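Local coordinates for protein DNA ligase (Alteromonas mediterranea, PDB 6GDR) that probably seals nicks in double-stranded DNA as a minimal Lig E-type, ATP-dependent ligase, binding AMP in its nucleotidyltransferase domain and gripping DNA with an OB-like domain, at residues A218-H223 with G235-E240. Numbering follows the deposited sequence.
With nucleotides of chain A.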
ATOM      1  N   ALA D 218      -0.847  15.714  19.815  1.00 51.41           N
ATOM      2  CA  ALA D 218      -0.908  14.746  20.896  1.00 59.50           C
ATOM      3  C   ALA D 218       0.089  15.148  21.972  1.00 68.19           C
ATOM      4  O   ALA D 218       1.119  15.763  21.683  1.00 64.25           O
ATOM      5  CB  ALA D 218      -0.611  13.326  20.402  1.00 67.56           C
ATOM      6  N   LYS D 219      -0.228  14.792  23.213  1.00 69.30           N
ATOM      7  CA  LYS D 219       0.619  15.098  24.358  1.00 66.98           C
ATOM      8  C   LYS D 219       1.518  13.907  24.660  1.00 58.54           C
ATOM      9  O   LYS D 219       1.032  12.783  24.819  1.00 65.51           O
ATOM     10  CB  LYS D 219      -0.229  15.443  25.584  1.00 66.14           C
ATOM     11  CG  LYS D 219       0.580  15.730  26.845  1.00 70.08           C
ATOM     12  CD  LYS D 219      -0.305  16.190  27.997  1.00 72.54           C
ATOM     13  CE  LYS D 219      -1.345  15.140  28.370  1.00 77.06           C
ATOM     14  NZ  LYS D 219      -2.104  15.509  29.596  1.00 71.83           N
ATOM     15  N   VAL D 220       2.824  14.160  24.739  1.00 59.38           N
ATOM     16  CA  VAL D 220       3.780  13.099  25.036  1.00 58.79           C
ATOM     17  C   VAL D 220       3.633  12.679  26.492  1.00 61.22           C
ATOM     18  O   VAL D 220       3.618  13.519  27.401  1.00 60.56           O
ATOM     19  CB  VAL D 220       5.214  13.558  24.725  1.00 54.20           C
ATOM     20  CG1 VAL D 220       5.535  14.884  25.401  1.00 78.44           C
ATOM     21  CG2 VAL D 220       6.228  12.492  25.138  1.00 58.80           C
ATOM     22  N   LEU D 221       3.525  11.367  26.718  1.00 63.24           N
ATOM     23  CA  LEU D 221       3.330  10.820  28.053  1.00 62.83           C
ATOM     24  C   LEU D 221       4.560  10.129  28.623  1.00 67.82           C
ATOM     25  O   LEU D 221       4.664  10.011  29.847  1.00 54.46           O
ATOM     26  CB  LEU D 221       2.170   9.811  28.051  1.00 55.58           C
ATOM     27  CG  LEU D 221       0.821  10.298  27.520  1.00 60.09           C
ATOM     28  CD1 LEU D 221      -0.210   9.186  27.632  1.00 50.90           C
ATOM     29  CD2 LEU D 221       0.348  11.538  28.262  1.00 61.04           C
ATOM     30  N   ALA D 222       5.481   9.669  27.783  1.00 66.49           N
ATOM     31  CA  ALA D 222       6.651   8.944  28.263  1.00 56.65           C
ATOM     32  C   ALA D 222       7.633   8.793  27.110  1.00 61.71           C
ATOM     33  O   ALA D 222       7.288   8.996  25.943  1.00 61.58           O
ATOM     34  CB  ALA D 222       6.266   7.576  28.833  1.00 60.82           C
ATOM     35  N   HIS D 223       8.866   8.436  27.460  1.00 61.37           N
ATOM     36  CA  HIS D 223       9.926   8.181  26.501  1.00 59.49           C
ATOM     37  C   HIS D 223      10.255   6.693  26.482  1.00 54.92           C
ATOM     38  O   HIS D 223      10.030   5.979  27.463  1.00 51.98           O
ATOM     39  CB  HIS D 223      11.188   8.979  26.844  1.00 48.91           C
ATOM     40  CG  HIS D 223      10.989  10.462  26.833  1.00 62.74           C
ATOM     41  ND1 HIS D 223      11.994  11.350  27.152  1.00 68.91           N
ATOM     42  CD2 HIS D 223       9.902  11.215  26.537  1.00 75.27           C
ATOM     43  CE1 HIS D 223      11.535  12.585  27.056  1.00 75.39           C
ATOM     44  NE2 HIS D 223      10.268  12.531  26.684  1.00 75.24           N
ATOM     45  N   GLY D 235      13.921   6.451  21.316  1.00 48.12           N
ATOM     46  CA  GLY D 235      13.439   5.643  20.214  1.00 53.05           C
ATOM     47  C   GLY D 235      12.033   6.014  19.792  1.00 57.26           C
ATOM     48  O   GLY D 235      11.747   6.133  18.597  1.00 52.09           O
ATOM     49  N   SER D 236      11.144   6.201  20.766  1.00 39.07           N
ATOM     50  CA  SER D 236       9.762   6.555  20.478  1.00 55.50           C
ATOM     51  C   SER D 236       9.190   7.333  21.652  1.00 48.60           C
ATOM     52  O   SER D 236       9.787   7.412  22.728  1.00 57.66           O
ATOM     53  CB  SER D 236       8.917   5.309  20.190  1.00 50.63           C
ATOM     54  OG  SER D 236       8.894   4.440  21.310  1.00 57.17           O
ATOM     55  N   LEU D 237       8.010   7.909  21.427  1.00 61.96           N
ATOM     56  CA  LEU D 237       7.300   8.689  22.431  1.00 56.98           C
ATOM     57  C   LEU D 237       5.882   8.155  22.557  1.00 54.75           C
ATOM     58  O   LEU D 237       5.194   7.973  21.547  1.00 58.94           O
ATOM     59  CB  LEU D 237       7.262  10.175  22.058  1.00 48.63           C
ATOM     60  CG  LEU D 237       8.601  10.857  21.780  1.00 52.42           C
ATOM     61  CD1 LEU D 237       8.365  12.270  21.276  1.00 61.49           C
ATOM     62  CD2 LEU D 237       9.472  10.870  23.023  1.00 66.25           C
ATOM     63  N   LEU D 238       5.447   7.907  23.789  1.00 54.50           N
ATOM     64  CA  LEU D 238       4.067   7.499  24.040  1.00 57.48           C
ATOM     65  C   LEU D 238       3.213   8.758  24.099  1.00 54.74           C
ATOM     66  O   LEU D 238       3.134   9.423  25.133  1.00 68.11           O
ATOM     67  CB  LEU D 238       3.959   6.695  25.330  1.00 57.95           C
ATOM     68  CG  LEU D 238       2.539   6.258  25.707  1.00 56.13           C
ATOM     69  CD1 LEU D 238       1.924   5.379  24.621  1.00 60.22           C
ATOM     70  CD2 LEU D 238       2.535   5.535  27.044  1.00 65.10           C
ATOM     71  N   VAL D 239       2.570   9.085  22.984  1.00 48.81           N
ATOM     72  CA  VAL D 239       1.757  10.277  22.884  1.00 58.69           C
ATOM     73  C   VAL D 239       0.292   9.895  23.065  1.00 58.27           C
ATOM     74  O   VAL D 239      -0.077   8.724  23.043  1.00 56.85           O
ATOM     75  CB  VAL D 239       1.986  11.017  21.544  1.00 66.42           C
ATOM     76  CG1 VAL D 239       3.450  11.401  21.393  1.00 57.43           C
ATOM     77  CG2 VAL D 239       1.532  10.163  20.367  1.00 58.47           C
ATOM     78  N   GLU D 240      -0.558  10.903  23.247  1.00 56.79           N
ATOM     79  CA  GLU D 240      -1.987  10.682  23.432  1.00 71.15           C
ATOM     80  C   GLU D 240      -2.745  11.834  22.795  1.00 65.18           C
ATOM     81  O   GLU D 240      -2.402  13.000  23.009  1.00 67.95           O
ATOM     82  CB  GLU D 240      -2.339  10.562  24.918  1.00 70.26           C
ATOM     83  CG  GLU D 240      -3.833  10.544  25.206  1.00 73.83           C
ATOM     84  CD  GLU D 240      -4.142  10.206  26.651  1.00 66.15           C
ATOM     85  OE1 GLU D 240      -4.027   9.021  27.025  1.00 71.24           O
ATOM     86  OE2 GLU D 240      -4.490  11.130  27.414  1.00 78.08           O
TER
ATOM     87  P    DG A  11      14.676   1.453  17.327  1.00 50.07           P
ATOM     88  OP1  DG A  11      14.944   1.918  18.708  1.00 56.83           O
ATOM     89  OP2  DG A  11      14.803   0.015  16.998  1.00 54.22           O
ATOM     90  O5'  DG A  11      13.212   1.928  16.896  1.00 55.31           O
ATOM     91  C5'  DG A  11      12.830   3.283  17.079  1.00 48.06           C
ATOM     92  C4'  DG A  11      11.495   3.575  16.414  1.00 61.76           C
ATOM     93  O4'  DG A  11      11.659   3.610  14.977  1.00 47.12           O
ATOM     94  C3'  DG A  11      10.415   2.534  16.641  1.00 50.16           C
ATOM     95  O3'  DG A  11       9.757   2.731  17.883  1.00 60.56           O
ATOM     96  C2'  DG A  11       9.489   2.761  15.454  1.00 50.81           C
ATOM     97  C1'  DG A  11      10.433   3.252  14.353  1.00 55.73           C
ATOM     98  N9   DG A  11      10.695   2.245  13.330  1.00 48.73           N
ATOM     99  C8   DG A  11      11.749   1.366  13.278  1.00 50.77           C
ATOM    100  N7   DG A  11      11.713   0.574  12.243  1.00 41.98           N
ATOM    101  C5   DG A  11      10.558   0.950  11.567  1.00 50.18           C
ATOM    102  C6   DG A  11       9.994   0.445  10.371  1.00 49.79           C
ATOM    103  O6   DG A  11      10.419  -0.465   9.645  1.00 43.85           O
ATOM    104  N1   DG A  11       8.814   1.110  10.037  1.00 43.30           N
ATOM    105  C2   DG A  11       8.254   2.131  10.768  1.00 51.19           C
ATOM    106  N2   DG A  11       7.116   2.651  10.291  1.00 44.05           N
ATOM    107  N3   DG A  11       8.772   2.610  11.889  1.00 37.15           N
ATOM    108  C4   DG A  11       9.919   1.974  12.227  1.00 37.08           C
TER
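Leu221 leans over the neighbouring strand and touches it with CB, CG and CD1. Its CB lies against the carbonyl oxygen of Leu238 and also faces CG of that residue, 4.3 Å away. Chi1 of -55° sets CG anti to its own carbonyl carbon, where it remains beside Leu238 O. From there CD1 of Leu221 reaches Glu240 CB at 3.7 Å and comes within 3.9 Å of the carboxylate atom OE1 of Glu240. An alanine here removes CG and both methyls, and Glu240 CB would probably lose the cover of CD1, leaving the carboxylate arm freer to turn.

The reason Leu221 points at its partner strand is a classic beta bulge: Leu221 and Ala222 together stand opposite the single residue Leu238. Leu238 N gives a sound hydrogen bond to Ala222 O at 3.0 Å; that from Leu221 N to Leu238 O is modelled improbably short, its length doubtful. Strands 214-225 and 234-240 form an antiparallel hairpin within the five-stranded sheet of the OB-like domain, and the two short segments run at 138° to each other. Beyond the bulge, Lys219 N bonds to Glu240 O at 2.8 Å, whereas the return bond from Glu240 N to Lys219 O is weak.

On the face opposite Leu238 and Glu240, which carries Val220, His223, Leu237 and Val239, CG2 of Val220 meets CB of Leu237 at 4.0 Å. His223 and Leu237 run alongside each other in the same direction, Leu237 CD2 approaching the ring obliquely, 3.6 Å from His223 CD2; His223 NE2 is hydrogen-bonded to Pro262 O. Towards the start of 235-240 the hairpin reaches bound DNA: Ser236 CB approaches O3' of DG11 of chain A at 3.6 Å, and its OG is hydrogen-bonded to a DNA phosphate.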